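Local atomic coordinates of cycloalternan-forming enzyme (Listeria monocytogenes serovar 1/2a, PDB entry 5F7U), a protein that belongs to glycoside hydrolase family 31 and joins a TIM barrel to several beta domains, including a family 6 carbohydrate-binding module. Residues L360-F365 and Y704-A709; I801-M806 and S836-Y841; K821-L826 and D843-E848. The protein carries 1 engineered substitution. All blocks are in the same frame, centred on the assembly; numbering follows the deposited sequence.

Interaction 1. Residues L360-F365 and Y704-A709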
loop_
_atom_site.group_PDB
_atom_site.type_symbol
_atom_site.label_atom_id
_atom_site.label_comp_id
_atom_site.label_asym_id
_atom_site.label_seq_id
_atom_site.Cartn_x
_atom_site.Cartn_y
_atom_site.Cartn_z
ATOM N N LEU A 360 11.014 -1.236 10.139
ATOM C CA LEU A 360 10.474 -1.034 11.484
ATOM C C LEU A 360 10.742 -2.258 12.348
ATOM O O LEU A 360 10.932 -3.340 11.798
ATOM C CB LEU A 360 8.961 -0.795 11.376
ATOM C CG LEU A 360 8.531 0.472 10.607
ATOM C CD1 LEU A 360 7.019 0.534 10.605
ATOM C CD2 LEU A 360 9.111 1.774 11.180
ATOM N N PRO A 361 10.752 -2.098 13.692
ATOM C CA PRO A 361 10.882 -3.284 14.549
ATOM C C PRO A 361 9.766 -4.283 14.357
ATOM O O PRO A 361 8.672 -3.922 13.904
ATOM C CB PRO A 361 10.866 -2.739 15.981
ATOM C CG PRO A 361 10.600 -1.305 15.893
ATOM C CD PRO A 361 10.635 -0.847 14.472
ATOM N N LYS A 362 10.054 -5.541 14.696
ATOM C CA LYS A 362 9.076 -6.608 14.540
ATOM C C LYS A 362 7.747 -6.349 15.232
ATOM O O LYS A 362 6.698 -6.760 14.737
ATOM C CB LYS A 362 9.664 -7.931 15.019
ATOM C CG LYS A 362 8.816 -9.128 14.603
ATOM C CD LYS A 362 9.712 -10.351 14.497
ATOM C CE LYS A 362 9.594 -11.269 15.656
ATOM N NZ LYS A 362 10.615 -12.341 15.315
ATOM N N TRP A 363 7.772 -5.653 16.366
ATOM C CA TRP A 363 6.516 -5.364 17.067
ATOM C C TRP A 363 5.489 -4.599 16.249
ATOM O O TRP A 363 4.293 -4.756 16.462
ATOM C CB TRP A 363 6.748 -4.675 18.418
ATOM C CG TRP A 363 7.107 -3.200 18.399
ATOM C CD1 TRP A 363 8.368 -2.660 18.515
ATOM C CD2 TRP A 363 6.199 -2.086 18.307
ATOM N NE1 TRP A 363 8.296 -1.289 18.484
ATOM C CE2 TRP A 363 6.981 -0.904 18.374
ATOM C CE3 TRP A 363 4.802 -1.971 18.192
ATOM C CZ2 TRP A 363 6.412 0.383 18.318
ATOM C CZ3 TRP A 363 4.228 -0.686 18.131
ATOM C CH2 TRP A 363 5.044 0.477 18.195
ATOM N N ALA A 364 5.959 -3.805 15.290
ATOM C CA ALA A 364 5.049 -3.088 14.411
ATOM C C ALA A 364 4.174 -4.028 13.564
ATOM O O ALA A 364 3.121 -3.606 13.080
ATOM C CB ALA A 364 5.829 -2.112 13.536
ATOM N N PHE A 365 4.600 -5.285 13.425
ATOM C CA PHE A 365 3.915 -6.281 12.573
ATOM C C PHE A 365 2.982 -7.245 13.301
ATOM O O PHE A 365 2.422 -8.159 12.682
ATOM C CB PHE A 365 4.958 -6.977 11.694
ATOM C CG PHE A 365 5.640 -6.004 10.792
ATOM C CD1 PHE A 365 5.020 -5.593 9.609
ATOM C CD2 PHE A 365 6.839 -5.399 11.183
ATOM C CE1 PHE A 365 5.596 -4.611 8.803
ATOM C CE2 PHE A 365 7.425 -4.421 10.389
ATOM C CZ PHE A 365 6.809 -4.030 9.190
ATOM N N TYR A 704 8.010 -15.095 8.403
ATOM C CA TYR A 704 7.818 -14.854 6.970
ATOM C C TYR A 704 7.433 -13.395 6.715
ATOM O O TYR A 704 8.003 -12.742 5.830
ATOM C CB TYR A 704 6.726 -15.801 6.448
ATOM C CG TYR A 704 6.225 -15.552 5.038
ATOM C CD1 TYR A 704 6.889 -16.104 3.943
ATOM C CD2 TYR A 704 5.064 -14.787 4.804
ATOM C CE1 TYR A 704 6.427 -15.909 2.645
ATOM C CE2 TYR A 704 4.605 -14.544 3.496
ATOM C CZ TYR A 704 5.283 -15.127 2.432
ATOM O OH TYR A 704 4.855 -14.933 1.131
ATOM N N ILE A 705 6.456 -12.905 7.482
ATOM C CA ILE A 705 5.988 -11.515 7.357
ATOM C C ILE A 705 7.123 -10.522 7.598
ATOM O O ILE A 705 7.297 -9.564 6.834
ATOM C CB ILE A 705 4.796 -11.244 8.309
ATOM C CG1 ILE A 705 3.574 -12.083 7.859
ATOM C CG2 ILE A 705 4.474 -9.738 8.408
ATOM C CD1 ILE A 705 2.420 -12.063 8.860
ATOM N N TYR A 706 7.923 -10.776 8.631
ATOM C CA TYR A 706 8.977 -9.825 8.957
ATOM C C TYR A 706 10.124 -9.896 7.961
ATOM O O TYR A 706 10.746 -8.877 7.654
ATOM C CB TYR A 706 9.459 -10.000 10.399
ATOM C CG TYR A 706 10.240 -8.810 10.913
ATOM C CD1 TYR A 706 9.731 -7.493 10.789
ATOM C CD2 TYR A 706 11.494 -8.975 11.500
ATOM C CE1 TYR A 706 10.442 -6.402 11.246
ATOM C CE2 TYR A 706 12.213 -7.880 11.983
ATOM C CZ TYR A 706 11.692 -6.600 11.846
ATOM O OH TYR A 706 12.422 -5.527 12.313
ATOM N N THR A 707 10.399 -11.094 7.431
ATOM C CA THR A 707 11.376 -11.180 6.341
ATOM C C THR A 707 10.879 -10.377 5.138
ATOM O O THR A 707 11.673 -9.698 4.475
ATOM C CB THR A 707 11.680 -12.644 5.955
ATOM O OG1 THR A 707 12.220 -13.313 7.093
ATOM C CG2 THR A 707 12.722 -12.736 4.820
ATOM N N ALA A 708 9.579 -10.452 4.860
ATOM C CA ALA A 708 9.018 -9.645 3.760
ATOM C C ALA A 708 9.148 -8.147 4.043
ATOM O O ALA A 708 9.426 -7.368 3.130
ATOM C CB ALA A 708 7.565 -10.016 3.478
ATOM N N ALA A 709 8.986 -7.753 5.302
ATOM C CA ALA A 709 9.163 -6.344 5.683
ATOM C C ALA A 709 10.598 -5.868 5.387
ATOM O O ALA A 709 10.806 -4.768 4.859
ATOM C CB ALA A 709 8.816 -6.141 7.153
#

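Interaction 2. Residues I801-M806 and S836-Y841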
loop_
_atom_site.group_PDB
_atom_site.type_symbol
_atom_site.label_atom_id
_atom_site.label_comp_id
_atom_site.label_asym_id
_atom_site.label_seq_id
_atom_site.Cartn_x
_atom_site.Cartn_y
_atom_site.Cartn_z
ATOM N N ILE A 801 9.319 -21.460 0.301
ATOM C CA ILE A 801 9.962 -21.813 1.572
ATOM C C ILE A 801 9.477 -20.743 2.544
ATOM O O ILE A 801 9.818 -19.571 2.401
ATOM C CB ILE A 801 11.512 -21.826 1.473
ATOM C CG1 ILE A 801 11.968 -22.855 0.420
ATOM C CG2 ILE A 801 12.113 -22.149 2.847
ATOM C CD1 ILE A 801 13.332 -22.573 -0.209
ATOM N N ILE A 802 8.632 -21.151 3.493
ATOM C CA ILE A 802 7.930 -20.198 4.375
ATOM C C ILE A 802 8.331 -20.433 5.833
ATOM O O ILE A 802 7.937 -21.439 6.409
ATOM C CB ILE A 802 6.398 -20.314 4.207
ATOM C CG1 ILE A 802 6.001 -20.033 2.742
ATOM C CG2 ILE A 802 5.658 -19.373 5.168
ATOM C CD1 ILE A 802 4.640 -20.610 2.359
ATOM N N PRO A 803 9.096 -19.494 6.438
ATOM C CA PRO A 803 9.461 -19.645 7.859
ATOM C C PRO A 803 8.278 -19.361 8.760
ATOM O O PRO A 803 7.485 -18.438 8.488
ATOM C CB PRO A 803 10.542 -18.597 8.074
ATOM C CG PRO A 803 10.263 -17.551 7.042
ATOM C CD PRO A 803 9.626 -18.245 5.857
ATOM N N MET A 804 8.153 -20.155 9.818
ATOM C CA MET A 804 7.014 -20.074 10.717
ATOM C C MET A 804 7.449 -20.280 12.163
ATOM O O MET A 804 8.457 -20.925 12.430
ATOM C CB MET A 804 5.940 -21.096 10.346
ATOM C CG MET A 804 5.452 -21.047 8.905
ATOM S SD MET A 804 4.193 -22.296 8.601
ATOM C CE MET A 804 5.079 -23.818 8.871
ATOM N N ASN A 805 6.679 -19.715 13.079
ATOM C CA ASN A 805 6.891 -19.917 14.505
ATOM C C ASN A 805 5.688 -20.705 15.011
ATOM O O ASN A 805 4.594 -20.156 15.101
ATOM C CB ASN A 805 7.012 -18.564 15.222
ATOM C CG ASN A 805 7.341 -18.723 16.690
ATOM O OD1 ASN A 805 7.880 -19.747 17.101
ATOM N ND2 ASN A 805 7.020 -17.713 17.490
ATOM N N MET A 806 5.902 -21.988 15.317
ATOM C CA MET A 806 4.807 -22.929 15.641
ATOM C C MET A 806 4.869 -23.412 17.081
ATOM O O MET A 806 5.935 -23.409 17.700
ATOM C CB MET A 806 4.854 -24.158 14.713
ATOM C CG MET A 806 4.812 -23.841 13.226
ATOM S SD MET A 806 3.286 -23.059 12.679
ATOM C CE MET A 806 2.495 -24.418 11.829
ATOM N N SER A 836 14.787 -24.173 -5.351
ATOM C CA SER A 836 14.378 -22.901 -4.802
ATOM C C SER A 836 15.252 -22.497 -3.634
ATOM O O SER A 836 15.926 -23.332 -3.013
ATOM C CB SER A 836 12.870 -22.878 -4.481
ATOM O OG SER A 836 12.485 -23.945 -3.648
ATOM N N GLU A 837 15.303 -21.195 -3.395
ATOM C CA GLU A 837 16.168 -20.654 -2.354
ATOM C C GLU A 837 15.430 -19.548 -1.640
ATOM O O GLU A 837 14.540 -18.905 -2.217
ATOM C CB GLU A 837 17.513 -20.177 -2.922
ATOM C CG GLU A 837 17.444 -18.974 -3.850
ATOM C CD GLU A 837 18.737 -18.693 -4.615
ATOM O OE1 GLU A 837 19.846 -19.023 -4.126
ATOM O OE2 GLU A 837 18.643 -18.119 -5.732
ATOM N N TYR A 838 15.788 -19.339 -0.384
ATOM C CA TYR A 838 15.149 -18.311 0.409
ATOM C C TYR A 838 16.135 -17.769 1.428
ATOM O O TYR A 838 16.862 -18.539 2.046
ATOM C CB TYR A 838 13.948 -18.917 1.116
ATOM C CG TYR A 838 13.176 -17.980 2.024
ATOM C CD1 TYR A 838 12.300 -17.030 1.494
ATOM C CD2 TYR A 838 13.277 -18.087 3.419
ATOM C CE1 TYR A 838 11.554 -16.195 2.324
ATOM C CE2 TYR A 838 12.539 -17.255 4.256
ATOM C CZ TYR A 838 11.689 -16.306 3.703
ATOM O OH TYR A 838 10.925 -15.497 4.525
ATOM N N SER A 839 16.154 -16.451 1.580
ATOM C CA SER A 839 16.995 -15.796 2.576
ATOM C C SER A 839 16.105 -15.375 3.731
ATOM O O SER A 839 15.316 -14.432 3.593
ATOM C CB SER A 839 17.685 -14.571 1.967
ATOM O OG SER A 839 18.826 -14.192 2.716
ATOM N N PHE A 840 16.216 -16.084 4.854
ATOM C CA PHE A 840 15.428 -15.796 6.049
ATOM C C PHE A 840 16.117 -14.752 6.945
ATOM O O PHE A 840 17.284 -14.898 7.291
ATOM C CB PHE A 840 15.198 -17.111 6.813
ATOM C CG PHE A 840 14.609 -16.941 8.175
ATOM C CD1 PHE A 840 13.426 -16.206 8.376
ATOM C CD2 PHE A 840 15.236 -17.533 9.284
ATOM C CE1 PHE A 840 12.893 -16.058 9.646
ATOM C CE2 PHE A 840 14.691 -17.402 10.555
ATOM C CZ PHE A 840 13.530 -16.653 10.737
ATOM N N TYR A 841 15.373 -13.709 7.310
ATOM C CA TYR A 841 15.852 -12.696 8.237
ATOM C C TYR A 841 15.598 -13.131 9.670
ATOM O O TYR A 841 14.471 -13.040 10.176
ATOM C CB TYR A 841 15.145 -11.373 7.956
ATOM C CG TYR A 841 15.618 -10.197 8.783
ATOM C CD1 TYR A 841 16.982 -9.913 8.937
ATOM C CD2 TYR A 841 14.688 -9.339 9.376
ATOM C CE1 TYR A 841 17.402 -8.821 9.690
ATOM C CE2 TYR A 841 15.092 -8.239 10.118
ATOM C CZ TYR A 841 16.443 -7.987 10.274
ATOM O OH TYR A 841 16.826 -6.897 11.011
#

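Interaction 3. Residues K821-L826 and D843-E848. With MG (magnesium ion), chain K.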
loop_
_atom_site.group_PDB
_atom_site.type_symbol
_atom_site.label_atom_id
_atom_site.label_comp_id
_atom_site.label_asym_id
_atom_site.label_seq_id
_atom_site.Cartn_x
_atom_site.Cartn_y
_atom_site.Cartn_z
ATOM N N LYS A 821 11.417 -12.185 21.499
ATOM C CA LYS A 821 12.832 -12.457 21.790
ATOM C C LYS A 821 13.250 -13.896 21.487
ATOM O O LYS A 821 14.444 -14.218 21.555
ATOM C CB LYS A 821 13.176 -12.125 23.253
ATOM C CG LYS A 821 13.171 -10.639 23.596
ATOM C CD LYS A 821 13.974 -10.386 24.873
ATOM C CE LYS A 821 13.939 -8.926 25.319
ATOM N NZ LYS A 821 14.464 -7.969 24.289
ATOM N N SER A 822 12.280 -14.762 21.201
ATOM C CA SER A 822 12.551 -16.186 20.928
ATOM C C SER A 822 11.466 -16.801 20.058
ATOM O O SER A 822 10.361 -16.267 19.966
ATOM C CB SER A 822 12.655 -16.983 22.238
ATOM O OG SER A 822 11.401 -17.005 22.906
ATOM N N TYR A 823 11.790 -17.920 19.416
ATOM C CA TYR A 823 10.778 -18.726 18.745
ATOM C C TYR A 823 10.344 -19.836 19.677
ATOM O O TYR A 823 11.095 -20.237 20.584
ATOM C CB TYR A 823 11.332 -19.376 17.462
ATOM C CG TYR A 823 11.986 -18.404 16.492
ATOM C CD1 TYR A 823 11.229 -17.445 15.804
ATOM C CD2 TYR A 823 13.366 -18.440 16.268
ATOM C CE1 TYR A 823 11.835 -16.551 14.922
ATOM C CE2 TYR A 823 13.976 -17.555 15.381
ATOM C CZ TYR A 823 13.205 -16.615 14.710
ATOM O OH TYR A 823 13.799 -15.705 13.853
ATOM N N ASP A 824 9.160 -20.371 19.421
ATOM C CA ASP A 824 8.733 -21.608 20.052
ATOM C C ASP A 824 9.406 -22.736 19.240
ATOM O O ASP A 824 10.549 -23.111 19.554
ATOM C CB ASP A 824 7.202 -21.674 20.117
ATOM C CG ASP A 824 6.681 -22.848 20.941
ATOM O OD1 ASP A 824 7.452 -23.768 21.285
ATOM O OD2 ASP A 824 5.468 -22.857 21.241
ATOM N N ASN A 825 8.740 -23.205 18.182
ATOM C CA ASN A 825 9.342 -24.128 17.205
ATOM C C ASN A 825 9.547 -23.437 15.864
ATOM O O ASN A 825 8.577 -23.217 15.112
ATOM C CB ASN A 825 8.487 -25.382 17.006
ATOM C CG ASN A 825 8.313 -26.186 18.280
ATOM O OD1 ASN A 825 9.251 -26.355 19.054
ATOM N ND2 ASN A 825 7.118 -26.713 18.488
ATOM N N LEU A 826 10.787 -23.068 15.567
ATOM C CA LEU A 826 11.071 -22.435 14.264
ATOM C C LEU A 826 10.919 -23.515 13.199
ATOM O O LEU A 826 11.542 -24.586 13.295
ATOM C CB LEU A 826 12.463 -21.828 14.245
ATOM C CG LEU A 826 12.992 -21.214 12.951
ATOM C CD1 LEU A 826 12.167 -20.004 12.540
ATOM C CD2 LEU A 826 14.443 -20.822 13.199
ATOM N N ASP A 843 15.581 -12.368 12.945
ATOM C CA ASP A 843 15.562 -11.223 13.872
ATOM C C ASP A 843 15.837 -11.642 15.318
ATOM O O ASP A 843 16.395 -10.862 16.102
ATOM C CB ASP A 843 14.205 -10.488 13.812
ATOM C CG ASP A 843 14.191 -9.186 14.622
ATOM O OD1 ASP A 843 15.077 -8.322 14.415
ATOM O OD2 ASP A 843 13.283 -9.000 15.471
ATOM N N VAL A 844 15.427 -12.857 15.678
ATOM C CA VAL A 844 15.635 -13.382 17.036
ATOM C C VAL A 844 17.128 -13.467 17.346
ATOM O O VAL A 844 17.549 -13.204 18.481
ATOM C CB VAL A 844 14.858 -14.717 17.254
ATOM C CG1 VAL A 844 15.339 -15.520 18.472
ATOM C CG2 VAL A 844 13.364 -14.427 17.379
ATOM N N ASN A 845 17.917 -13.790 16.328
ATOM C CA ASN A 845 19.336 -14.058 16.485
ATOM C C ASN A 845 20.230 -13.037 15.774
ATOM O O ASN A 845 21.072 -13.399 14.944
ATOM C CB ASN A 845 19.645 -15.493 16.045
ATOM C CG ASN A 845 18.848 -16.528 16.822
ATOM O OD1 ASN A 845 17.970 -17.201 16.270
ATOM N ND2 ASN A 845 19.155 -16.671 18.096
ATOM N N GLY A 846 20.030 -11.767 16.109
ATOM C CA GLY A 846 20.931 -10.683 15.697
ATOM C C GLY A 846 20.755 -10.239 14.257
ATOM O O GLY A 846 21.618 -9.546 13.708
ATOM N N GLY A 847 19.651 -10.658 13.645
ATOM C CA GLY A 847 19.346 -10.276 12.276
ATOM C C GLY A 847 20.172 -10.992 11.218
ATOM O O GLY A 847 20.314 -10.479 10.112
ATOM N N GLU A 848 20.725 -12.164 11.549
ATOM C CA GLU A 848 21.500 -12.971 10.597
ATOM C C GLU A 848 20.602 -13.367 9.437
ATOM O O GLU A 848 19.479 -13.795 9.675
ATOM C CB GLU A 848 21.959 -14.285 11.248
ATOM C CG GLU A 848 22.933 -14.163 12.401
ATOM C CD GLU A 848 24.374 -14.223 11.959
ATOM O OE1 GLU A 848 25.063 -13.188 12.103
ATOM O OE2 GLU A 848 24.816 -15.300 11.476
HETATM MG MG MG K . 12.093 -22.171 20.810
HETATM O O HOH W 1 16.550 -11.903 20.965
HETATM O O HOH W 2 12.379 -13.558 12.925
HETATM O O HOH W 3 13.543 -22.019 19.267
HETATM O O HOH W 4 13.316 -24.446 21.048
HETATM O O HOH W 5 13.601 -20.802 22.162
#

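Interaction 1. Residues L360-F365 and Y704-A709
In the TIM-barrel domain of this family 31 protein, the chain just before the first barrel strand, 367-369, packs against helix 702-715, which follows the eighth strand in the chain. The approach holds a short 3-10 turn, 362-365, and the buried ring of Y706 pushes into it from the helix. With CG anti to the backbone N (chi1 -163°), the tyrosine extends far enough for its OH to donate to L360 O at 2.7 Å. The oxygen is met in the carbonyl plane, on a lone pair, with a C=O...OH angle of 136°.

K362 lies obliquely across one face of the ring. Its CB stands almost on the ring normal, 3.9 Å from the Y706 centroid, in a CH-pi contact. From there CG and CD run back over the ring toward the helix, CD reaching 3.7 Å from Y706 CD2. F365 meets the same tyrosine obliquely, with F365 CD2 3.6 Å from Y706 CD1 and the ring planes at 53°. Toward the tip of the phenylalanine, the methyl CB of A709 sits over the ring face, 4.0 Å from the F365 centroid. I705 CG2 touches F365 CB more loosely, at 4.3 Å. Beyond the two segments, Y627 meets F365 edge-to-face and D843 touches Y706.

The division of labour is clear: one directional bond satisfies a buried hydroxyl, while carbon contacts cover the ring that carries it. Because the bond uses a main-chain carbonyl in its own plane, it helps to set where the tyrosine tip lies against the loop, together with the packing of K362 and F365.

Interaction 2. Residues I801-M806 and S836-Y841
Two strands from different sheets, 801-806 and 836-841, lie one above the other as in a beta sandwich. Their axes pass 7.9 Å apart and cross at -30°, and the interface depends on fit, with no hydrogen bond joining the segments.

The first bump is I801. Its CB abuts Y838 CB at 3.8 Å, and the two side chains then slide past each other in opposite directions. CG1 of the isoleucine is anti to its carbonyl carbon (chi1 -60°), which carries CD1 into the dip beside S836, 3.8 Å from S836 OG; that hydroxyl is itself bonded to G799 O. Y838 heads the other way and turns one face of its ring to the backbone of I801, whose carbonyl O stands 3.6 Å above the ring plane, over the centre.

P803 is the second bump, a wedge set between two aromatic side chains. CG and CD press on the far end of Y838, with P803 CD 3.5 Å from Y838 CE2 and P803 CG 3.3 Å from Y838 OH. CB and CG also meet F840 obliquely, the nearest pair being P803 CG and F840 CD1 at 3.7 Å.

Around this core, F828 of the adjacent strand 825-830 touches P803, and V854 of strand 848-857 touches I801. Helix 702-715 closes in with T707 against Y838 and F840, and with Y704 against I802, which points away from strand 836-841.

Interaction 3. Residues K821-L826 and D843-E848
Y823 leaves its backbone with CG anti to the carbonyl carbon (chi1 -53°), which swings the outer part of the ring over to V844. Along the ring the contacts tighten. CD1 has V844 CG2 at 4.0 Å and CD2 has V844 CB at a similar range. Farther out, CE1 meets CG2 of the valine, CE2 lies 3.5 Å from V844 CB, and CZ lies 3.5 Å from V844 CG2. This methyl forms a CH-pi contact over one face, offset toward the rim, while L826 CD1 covers the centre of the opposite face.

V844 is presented by the hairpin connection between strands 835-842 and 848-857, which ends in a type I' turn from N845 to E848 with G846 and G847 at its two central positions.

At the tip, Y823 OH is hydrogen-bonded to D842 OD1 and receives a bond of 2.7 Å from water 2, which also accepts weakly from D843 N. The other valine methyl, CG1, rests 3.5 Å from K821 O, beside S822 CA. Water 1 donates to both K821 O and V844 O. At the backbone end of the same tyrosine, Y823 O binds a magnesium ion together with D824 O, each at 2.2 Å, and three waters.

Overall arrangement
From the N terminus, interaction 1 closes first: a loop of 338 residues that brings helix 702-715 back to the start of the barrel. The other two follow in series and are much shorter, spanning 29 and 16 residues. Their segments alternate along the chain, so interactions 2 and 3 cross without nesting. Strands 801-806 and 825-830 are neighbours in one sheet, paired along their length, with M806 O meeting N825 N at one end, and N805 OD1 bonds D824 N nearby. Strand 835-842 belongs to the other sheet. The barrel reaches this sandwich through adjacent helix residues: T707 contacts strand 836-841, while Y706 touches D843 of the hairpin connection.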